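Pectate lyase (Pectobacterium carotovorum, PDB 4U49) cleaves polygalacturonate by calcium-dependent elimination, yielding oligosaccharides with unsaturated ends, and probably also attacks highly methylated pectins from within the chain. Local coordinates at residues I130-V135 with L159-I164; Q153-T158 with G177-S182; C196-T201 with P225-Q230. All coordinates share one frame; numbering follows the deposited sequence.

Contact 1: residues I130-V135 with L159-I164; sequences IKDKTV and LENATI
The Asp132 carboxylate and the Asn161 amide cross obliquely, with their planes turned 72° apart, and neither group lies over the other's face. Asn161 ND2 donates in its own amide plane to Asp132 OD1 over 2.9 Å, and Asp132 OD1 accepts on its anti lone pair, the one directed away from OD2; the bond is fairly straight, at 163°. The other end of the amide is held too, since Asn161 OD1 accepts from the backbone N of Asn184. Both residues have positive phi and turn the chain at the same point of two successive coils of a parallel beta-helix.

Either side of the turn the coils pair in parallel register. Before it, Ile130 O receives Glu160 N, and Glu160 O receives Asp132 N; after it, Lys133 O receives Thr163 N, and Thr163 O receives Val135 N. Ala162 points its methyl at the neighbouring coil, placing CB 3.2 Å from Lys133 O and 3.3 Å from Ile130 O, while Ile130 CG2 packs against Ala162 CB at 3.9 Å. Ile130, Leu159, Val135 and Ile164 share the buried face, where Leu159 also reaches Cys185 and Ile187.

Outside, Lys131 and Glu160 run alongside each other. Lys131 CG lies 3.3 Å from Glu160 OE1, and the chain bends at its last torsion (chi4 -86°), leaving Lys131 NZ in a long salt bridge of 3.6 Å to Glu160 OE1. Thr134 and Thr163 also point the same way, and one water joins their hydroxyls, 2.9 Å from Thr163 OG1 and 3.3 Å from Thr134 OG1.

The long ion pair, with Lys131 exposed to solvent, probably adds little stability, whereas the N-H that Asn161 donates would favour the ionised form of Asp132 while tying the two turns together.

Contact 2: residues Q153-T158 with G177-S182; sequences QPPVIT and GIHCKS
Gly177 O is gripped by two consecutive backbone N-H groups of residues 153-158. Val156 N comes in at 2.7 Å, in the carbonyl plane but bent to 134° at the hydrogen, and Ile157 N adds a weak bond of 3.3 Å. One oxygen can serve both because Val156 adopts a helical backbone conformation just before the strand begins at Ile157. From there regular parallel pairing takes over: His179 N donates to Ile157 O over 2.8 Å, at 171° and nearly along the C=O axis.

Pro155 crosses the His179 side chain at about a right angle and lays CB over one face of the imidazole. This is a CH-pi contact, with Pro155 CB 3.8 Å from the centroid of the His179 ring and 21° off the ring normal, displaced toward the CD2 side. His179 NE2 is bonded to Asp176 OD2, so the ring is pinned at its tip as well as pressed on its face, which should fix its rotation. On the buried side Ile157 CB meets Ile178 CG1 at 4.1 Å. Further along, Thr158 CG2 touches Lys181 CB at 4.0 Å before the extended lysine chain runs outward.

Gly177, with positive phi, carries the chain into the strand and lies near Ile195, a calcium ligand of this protein, though no ion is bound to this chain. No helix lies nearby: strand 157-160 is paired with 128-131 on its other side, strand 178-182 with 200-202, Ile178 packs inward on Ile187, Val190 and Trp192 of strand 184-192, and Cys180 is joined to Cys185 by a disulfide.

Contact 3: residues C196-T201 with P225-Q230; sequences CEDAAT and PDKVLQ
Asp198 and Lys227 form a salt bridge that joins two neighbouring coils of the parallel beta-helix, just before their strands pair. Lys227 NZ lies 2.8 Å from Asp198 OD1, reaching it from above the carboxylate plane, 36° out of it. The lysine gets there by bending at chi2 and chi4 from a crowded start, with CG between backbone N and carbonyl carbon (chi1 66°). Gln230 crosses the carboxylate obliquely, bringing its CB within 3.2 Å of Asp198 OD1, so this oxygen is wedged between an ammonium and an aliphatic chain.

The next shell is backbone. Val228 O accepts from two successive donors, Ala199 N at 2.9 Å and Ala200 N at 3.3 Å, and Ala200 O then takes Gln230 N as the strands settle into parallel register. Alongside, Ala199 CB sits 3.7 Å from Val228 CG1; on the inner face Ala200 CB meets Leu229 CD2. Leu229 continues into the core against Leu253, Trp254 and Val240.

Further out, Asp176 OD1 makes a weak bond to Asp198 N, and Glu197 OE1 accepts from Gln153 N. Glu197 OE1 and Asp176 OD1 are like charges close together, which might raise the pKa of one of them. The Cys146-Cys196 disulfide anchors the start of 196-201. Ala199 lies about 4 Å, between side chains, from Ile195, a calcium ligand of this protein; the ion is not bound to this chain.

Two waters bridge the segments: one donates to Glu197 O and accepts from Lys227 N, the other donates to Glu197 OE2 at 2.4 Å, a short bond, and accepts from Lys227 NZ at 2.9 Å.

All three contacts join neighbouring strands of one five-stranded parallel sheet, in the order 128-131, 157-160, 178-182, 200-202, 229-230, forming one face of the beta-helix; contact 1 also rounds the corner to pair 134-136 with 163-165. Contacts 1 and 2 share strand 157-160 and alternate along the chain; contact 3 follows contact 2. Their centres step along the sheet, about 11 Å from contact 1 to contact 2 and another 11 Å to contact 3, with contacts 1 and 3 about 20 Å apart. Backbone pairing carries through between them, from Leu159 to His179 and from Ile178 and Cys180 to Thr201. Contact 1 lies away from the calcium-binding residues, while contacts 2 and 3 approach them.

Contact 1: residues I130-V135 with L159-I164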
loop_
_atom_site.group_PDB
_atom_site.type_symbol
_atom_site.label_atom_id
_atom_site.label_comp_id
_atom_site.label_asym_id
_atom_site.label_seq_id
_atom_site.Cartn_x
_atom_site.Cartn_y
_atom_site.Cartn_z
ATOM N N ILE A 130 9.658 -10.343 -13.341
ATOM C CA ILE A 130 9.826 -11.496 -12.470
ATOM C C ILE A 130 8.623 -12.421 -12.588
ATOM O O ILE A 130 7.482 -11.982 -12.440
ATOM C CB ILE A 130 10.010 -11.054 -11.011
ATOM C CG1 ILE A 130 11.224 -10.128 -10.892
ATOM C CG2 ILE A 130 10.151 -12.257 -10.096
ATOM C CD1 ILE A 130 11.299 -9.390 -9.576
ATOM N N LYS A 131 8.881 -13.697 -12.861
ATOM C CA LYS A 131 7.809 -14.651 -13.146
ATOM C C LYS A 131 7.833 -15.882 -12.246
ATOM O O LYS A 131 8.886 -16.485 -12.031
ATOM C CB LYS A 131 7.880 -15.113 -14.603
ATOM C CG LYS A 131 8.403 -14.077 -15.579
ATOM C CD LYS A 131 8.638 -14.705 -16.943
ATOM C CE LYS A 131 9.761 -14.005 -17.692
ATOM N NZ LYS A 131 9.274 -12.816 -18.445
ATOM N N ASP A 132 6.658 -16.240 -11.732
ATOM C CA ASP A 132 6.439 -17.500 -11.022
ATOM C C ASP A 132 7.444 -17.768 -9.906
ATOM O O ASP A 132 7.903 -18.897 -9.736
ATOM C CB ASP A 132 6.458 -18.665 -12.018
ATOM C CG ASP A 132 5.383 -18.542 -13.074
ATOM O OD1 ASP A 132 4.226 -18.245 -12.711
ATOM O OD2 ASP A 132 5.691 -18.734 -14.268
ATOM N N LYS A 133 7.779 -16.734 -9.145
ATOM C CA LYS A 133 8.713 -16.891 -8.040
ATOM C C LYS A 133 8.609 -15.736 -7.056
ATOM O O LYS A 133 7.954 -14.730 -7.325
ATOM C CB LYS A 133 10.151 -17.004 -8.554
ATOM C CG LYS A 133 10.708 -15.716 -9.120
ATOM C CD LYS A 133 12.067 -15.937 -9.760
ATOM C CE LYS A 133 11.969 -16.876 -10.952
ATOM N NZ LYS A 133 13.269 -16.998 -11.662
ATOM N N THR A 134 9.264 -15.900 -5.911
ATOM C CA THR A 134 9.326 -14.861 -4.893
ATOM C C THR A 134 10.734 -14.291 -4.830
ATOM O O THR A 134 11.709 -15.035 -4.751
ATOM C CB THR A 134 8.922 -15.402 -3.513
ATOM O OG1 THR A 134 7.540 -15.783 -3.539
ATOM C CG2 THR A 134 9.135 -14.347 -2.434
ATOM N N VAL A 135 10.838 -12.968 -4.870
ATOM C CA VAL A 135 12.138 -12.313 -4.901
ATOM C C VAL A 135 12.293 -11.320 -3.747
ATOM O O VAL A 135 11.438 -10.463 -3.533
ATOM C CB VAL A 135 12.348 -11.607 -6.251
ATOM C CG1 VAL A 135 13.522 -10.676 -6.192
ATOM C CG2 VAL A 135 12.545 -12.639 -7.356
ATOM N N LEU A 159 5.532 -7.971 -12.248
ATOM C CA LEU A 159 5.331 -9.275 -11.636
ATOM C C LEU A 159 4.366 -10.108 -12.464
ATOM O O LEU A 159 3.252 -9.679 -12.753
ATOM C CB LEU A 159 4.792 -9.128 -10.208
ATOM C CG LEU A 159 5.589 -8.271 -9.225
ATOM C CD1 LEU A 159 4.817 -8.106 -7.922
ATOM C CD2 LEU A 159 6.963 -8.876 -8.968
ATOM N N GLU A 160 4.800 -11.303 -12.845
ATOM C CA GLU A 160 3.921 -12.256 -13.507
ATOM C C GLU A 160 3.748 -13.477 -12.622
ATOM O O GLU A 160 4.626 -14.340 -12.574
ATOM C CB GLU A 160 4.478 -12.649 -14.875
ATOM C CG GLU A 160 4.546 -11.488 -15.849
ATOM C CD GLU A 160 5.072 -11.894 -17.210
ATOM O OE1 GLU A 160 5.817 -12.892 -17.287
ATOM O OE2 GLU A 160 4.734 -11.215 -18.201
ATOM N N ASN A 161 2.618 -13.536 -11.920
ATOM C CA ASN A 161 2.357 -14.596 -10.953
ATOM C C ASN A 161 3.512 -14.697 -9.957
ATOM O O ASN A 161 4.011 -15.784 -9.676
ATOM C CB ASN A 161 2.137 -15.933 -11.673
ATOM C CG ASN A 161 1.465 -16.969 -10.798
ATOM O OD1 ASN A 161 0.470 -16.688 -10.129
ATOM N ND2 ASN A 161 2.008 -18.180 -10.797
ATOM N N ALA A 162 3.941 -13.549 -9.434
ATOM C CA ALA A 162 5.174 -13.482 -8.653
ATOM C C ALA A 162 5.066 -12.574 -7.429
ATOM O O ALA A 162 4.134 -11.782 -7.308
ATOM C CB ALA A 162 6.322 -13.022 -9.540
ATOM N N THR A 163 6.033 -12.697 -6.527
ATOM C CA THR A 163 6.046 -11.918 -5.297
ATOM C C THR A 163 7.348 -11.138 -5.167
ATOM O O THR A 163 8.424 -11.656 -5.463
ATOM C CB THR A 163 5.862 -12.825 -4.060
ATOM O OG1 THR A 163 4.557 -13.408 -4.089
ATOM C CG2 THR A 163 6.027 -12.037 -2.768
ATOM N N ILE A 164 7.248 -9.887 -4.735
ATOM C CA ILE A 164 8.437 -9.102 -4.451
ATOM C C ILE A 164 8.343 -8.557 -3.030
ATOM O O ILE A 164 7.264 -8.187 -2.566
ATOM C CB ILE A 164 8.623 -7.956 -5.477
ATOM C CG1 ILE A 164 10.004 -7.314 -5.328
ATOM C CG2 ILE A 164 7.510 -6.924 -5.359
ATOM C CD1 ILE A 164 10.431 -6.518 -6.537
HETATM O O HOH W 1 4.512 -15.589 -2.249
#

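Contact 2: residues Q153-T158 with G177-S182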
loop_
_atom_site.group_PDB
_atom_site.type_symbol
_atom_site.label_atom_id
_atom_site.label_comp_id
_atom_site.label_asym_id
_atom_site.label_seq_id
_atom_site.Cartn_x
_atom_site.Cartn_y
_atom_site.Cartn_z
ATOM N N GLN A 153 4.066 5.346 -18.096
ATOM C CA GLN A 153 5.496 5.229 -17.849
ATOM C C GLN A 153 5.848 3.771 -17.565
ATOM O O GLN A 153 4.978 2.986 -17.184
ATOM C CB GLN A 153 5.909 6.136 -16.685
ATOM C CG GLN A 153 5.380 7.561 -16.814
ATOM C CD GLN A 153 6.020 8.528 -15.834
ATOM O OE1 GLN A 153 7.219 8.456 -15.561
ATOM N NE2 GLN A 153 5.218 9.441 -15.299
ATOM N N PRO A 154 7.117 3.390 -17.774
ATOM C CA PRO A 154 7.485 1.993 -17.518
ATOM C C PRO A 154 7.419 1.634 -16.038
ATOM O O PRO A 154 7.742 2.461 -15.193
ATOM C CB PRO A 154 8.924 1.902 -18.038
ATOM C CG PRO A 154 9.420 3.307 -18.064
ATOM C CD PRO A 154 8.229 4.160 -18.358
ATOM N N PRO A 155 6.984 0.409 -15.728
ATOM C CA PRO A 155 7.014 -0.054 -14.337
ATOM C C PRO A 155 8.447 -0.255 -13.854
ATOM O O PRO A 155 9.303 -0.655 -14.643
ATOM C CB PRO A 155 6.252 -1.381 -14.387
ATOM C CG PRO A 155 6.349 -1.826 -15.806
ATOM C CD PRO A 155 6.385 -0.582 -16.638
ATOM N N VAL A 156 8.706 0.035 -12.583
ATOM C CA VAL A 156 10.010 -0.238 -11.992
ATOM C C VAL A 156 10.162 -1.747 -11.828
ATOM O O VAL A 156 11.258 -2.293 -11.941
ATOM C CB VAL A 156 10.184 0.473 -10.632
ATOM C CG1 VAL A 156 11.547 0.161 -10.023
ATOM C CG2 VAL A 156 10.005 1.977 -10.797
ATOM N N ILE A 157 9.042 -2.416 -11.575
ATOM C CA ILE A 157 9.012 -3.866 -11.435
ATOM C C ILE A 157 7.746 -4.433 -12.069
ATOM O O ILE A 157 6.651 -3.914 -11.846
ATOM C CB ILE A 157 9.066 -4.300 -9.951
ATOM C CG1 ILE A 157 10.414 -3.941 -9.322
ATOM C CG2 ILE A 157 8.810 -5.793 -9.821
ATOM C CD1 ILE A 157 11.555 -4.814 -9.788
ATOM N N THR A 158 7.898 -5.492 -12.860
ATOM C CA THR A 158 6.750 -6.220 -13.391
ATOM C C THR A 158 6.695 -7.616 -12.780
ATOM O O THR A 158 7.688 -8.347 -12.776
ATOM C CB THR A 158 6.793 -6.338 -14.932
ATOM O OG1 THR A 158 6.693 -5.035 -15.514
ATOM C CG2 THR A 158 5.637 -7.197 -15.436
ATOM N N GLY A 177 5.706 2.553 -10.860
ATOM C CA GLY A 177 5.702 1.629 -9.738
ATOM C C GLY A 177 5.792 0.155 -10.082
ATOM O O GLY A 177 6.597 -0.255 -10.915
ATOM N N ILE A 178 4.953 -0.642 -9.423
ATOM C CA ILE A 178 4.973 -2.092 -9.572
ATOM C C ILE A 178 3.721 -2.594 -10.287
ATOM O O ILE A 178 2.602 -2.260 -9.902
ATOM C CB ILE A 178 5.087 -2.789 -8.204
ATOM C CG1 ILE A 178 6.367 -2.348 -7.492
ATOM C CG2 ILE A 178 5.053 -4.304 -8.372
ATOM C CD1 ILE A 178 6.518 -2.903 -6.091
ATOM N N HIS A 179 3.915 -3.393 -11.332
ATOM C CA HIS A 179 2.797 -3.945 -12.088
ATOM C C HIS A 179 2.616 -5.435 -11.831
ATOM O O HIS A 179 3.571 -6.208 -11.923
ATOM C CB HIS A 179 2.992 -3.714 -13.590
ATOM C CG HIS A 179 2.683 -2.319 -14.035
ATOM N ND1 HIS A 179 2.235 -2.028 -15.305
ATOM C CD2 HIS A 179 2.758 -1.134 -13.381
ATOM C CE1 HIS A 179 2.045 -0.724 -15.415
ATOM N NE2 HIS A 179 2.355 -0.160 -14.263
ATOM N N CYS A 180 1.393 -5.835 -11.493
ATOM C CA CYS A 180 1.020 -7.242 -11.554
ATOM C C CYS A 180 0.404 -7.510 -12.923
ATOM O O CYS A 180 -0.741 -7.138 -13.179
ATOM C CB CYS A 180 0.040 -7.616 -10.444
ATOM S SG CYS A 180 -0.454 -9.361 -10.455
ATOM N N LYS A 181 1.173 -8.143 -13.802
ATOM C CA LYS A 181 0.739 -8.354 -15.178
ATOM C C LYS A 181 -0.178 -9.568 -15.321
ATOM O O LYS A 181 -1.083 -9.567 -16.153
ATOM C CB LYS A 181 1.955 -8.505 -16.096
ATOM C CG LYS A 181 1.604 -8.679 -17.560
ATOM C CD LYS A 181 2.815 -8.477 -18.456
ATOM C CE LYS A 181 2.442 -8.688 -19.917
ATOM N NZ LYS A 181 3.529 -8.259 -20.834
ATOM N N SER A 182 0.045 -10.597 -14.509
ATOM C CA SER A 182 -0.750 -11.817 -14.617
ATOM C C SER A 182 -0.734 -12.658 -13.345
ATOM O O SER A 182 0.114 -12.473 -12.472
ATOM C CB SER A 182 -0.253 -12.665 -15.788
ATOM O OG SER A 182 1.035 -13.190 -15.515
#

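Contact 3: residues C196-T201 with P225-Q230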
loop_
_atom_site.group_PDB
_atom_site.type_symbol
_atom_site.label_atom_id
_atom_site.label_comp_id
_atom_site.label_asym_id
_atom_site.label_seq_id
_atom_site.Cartn_x
_atom_site.Cartn_y
_atom_site.Cartn_z
ATOM N N CYS A 196 5.136 8.337 -8.320
ATOM C CA CYS A 196 5.186 9.069 -9.580
ATOM C C CYS A 196 3.828 8.976 -10.281
ATOM O O CYS A 196 2.948 9.799 -10.034
ATOM C CB CYS A 196 6.313 8.533 -10.464
ATOM S SG CYS A 196 6.525 9.391 -12.049
ATOM N N GLU A 197 3.645 7.968 -11.131
ATOM C CA GLU A 197 2.362 7.788 -11.815
ATOM C C GLU A 197 1.379 7.010 -10.936
ATOM O O GLU A 197 0.369 7.551 -10.488
ATOM C CB GLU A 197 2.552 7.074 -13.157
ATOM C CG GLU A 197 1.273 6.984 -13.978
ATOM C CD GLU A 197 1.452 6.237 -15.288
ATOM O OE1 GLU A 197 2.604 5.917 -15.647
ATOM O OE2 GLU A 197 0.434 5.972 -15.961
ATOM N N ASP A 198 1.680 5.736 -10.706
ATOM C CA ASP A 198 0.930 4.912 -9.762
ATOM C C ASP A 198 1.904 4.256 -8.791
ATOM O O ASP A 198 3.102 4.179 -9.062
ATOM C CB ASP A 198 0.115 3.833 -10.483
ATOM C CG ASP A 198 -0.927 4.409 -11.421
ATOM O OD1 ASP A 198 -2.049 4.697 -10.955
ATOM O OD2 ASP A 198 -0.632 4.560 -12.622
ATOM N N ALA A 199 1.392 3.774 -7.665
ATOM C CA ALA A 199 2.212 2.973 -6.764
ATOM C C ALA A 199 2.210 1.525 -7.236
ATOM O O ALA A 199 3.257 0.879 -7.313
ATOM C CB ALA A 199 1.709 3.076 -5.331
ATOM N N ALA A 200 1.025 1.023 -7.564
ATOM C CA ALA A 200 0.879 -0.349 -8.023
ATOM C C ALA A 200 -0.294 -0.473 -8.987
ATOM O O ALA A 200 -1.303 0.218 -8.843
ATOM C CB ALA A 200 0.701 -1.291 -6.842
ATOM N N THR A 201 -0.154 -1.362 -9.962
ATOM C CA THR A 201 -1.157 -1.531 -11.005
ATOM C C THR A 201 -1.470 -3.006 -11.203
ATOM O O THR A 201 -0.564 -3.811 -11.404
ATOM C CB THR A 201 -0.686 -0.925 -12.341
ATOM O OG1 THR A 201 -0.439 0.478 -12.171
ATOM C CG2 THR A 201 -1.735 -1.129 -13.419
ATOM N N PRO A 225 -5.373 13.726 -11.670
ATOM C CA PRO A 225 -5.517 13.519 -10.225
ATOM C C PRO A 225 -4.638 12.377 -9.724
ATOM O O PRO A 225 -4.536 11.345 -10.391
ATOM C CB PRO A 225 -7.001 13.178 -10.067
ATOM C CG PRO A 225 -7.657 13.846 -11.222
ATOM C CD PRO A 225 -6.677 13.731 -12.355
ATOM N N ASP A 226 -4.003 12.571 -8.572
ATOM C CA ASP A 226 -3.115 11.561 -8.012
ATOM C C ASP A 226 -3.887 10.311 -7.608
ATOM O O ASP A 226 -4.993 10.396 -7.075
ATOM C CB ASP A 226 -2.354 12.123 -6.810
ATOM C CG ASP A 226 -1.400 13.239 -7.194
ATOM O OD1 ASP A 226 -1.208 14.169 -6.380
ATOM O OD2 ASP A 226 -0.845 13.187 -8.311
ATOM N N LYS A 227 -3.303 9.148 -7.876
ATOM C CA LYS A 227 -3.941 7.887 -7.526
ATOM C C LYS A 227 -2.897 6.840 -7.157
ATOM O O LYS A 227 -1.828 6.766 -7.764
ATOM C CB LYS A 227 -4.821 7.389 -8.675
ATOM C CG LYS A 227 -4.057 7.015 -9.929
ATOM C CD LYS A 227 -4.787 7.454 -11.184
ATOM C CE LYS A 227 -4.156 6.833 -12.421
ATOM N NZ LYS A 227 -2.675 7.033 -12.455
ATOM N N VAL A 228 -3.212 6.035 -6.151
ATOM C CA VAL A 228 -2.259 5.068 -5.625
ATOM C C VAL A 228 -2.318 3.742 -6.373
ATOM O O VAL A 228 -1.290 3.201 -6.782
ATOM C CB VAL A 228 -2.514 4.802 -4.133
ATOM C CG1 VAL A 228 -1.466 3.848 -3.576
ATOM C CG2 VAL A 228 -2.531 6.111 -3.359
ATOM N N LEU A 229 -3.530 3.224 -6.547
ATOM C CA LEU A 229 -3.726 1.886 -7.096
ATOM C C LEU A 229 -4.464 1.936 -8.425
ATOM O O LEU A 229 -5.350 2.747 -8.613
ATOM C CB LEU A 229 -4.503 1.020 -6.118
ATOM C CG LEU A 229 -3.835 0.819 -4.768
ATOM C CD1 LEU A 229 -4.702 -0.016 -3.845
ATOM C CD2 LEU A 229 -2.460 0.186 -4.939
ATOM N N GLN A 230 -4.108 1.071 -9.354
ATOM C CA GLN A 230 -4.636 1.177 -10.692
ATOM C C GLN A 230 -4.990 -0.250 -11.075
ATOM O O GLN A 230 -4.251 -1.188 -10.742
ATOM C CB GLN A 230 -3.554 1.895 -11.501
ATOM C CG GLN A 230 -3.748 2.507 -12.856
ATOM C CD GLN A 230 -5.149 2.881 -13.209
ATOM O OE1 GLN A 230 -5.801 3.718 -12.526
ATOM N NE2 GLN A 230 -5.517 2.488 -14.439
HETATM O O HOH W 2 -0.653 9.410 -8.889
HETATM O O HOH W 3 -1.786 6.633 -15.236
#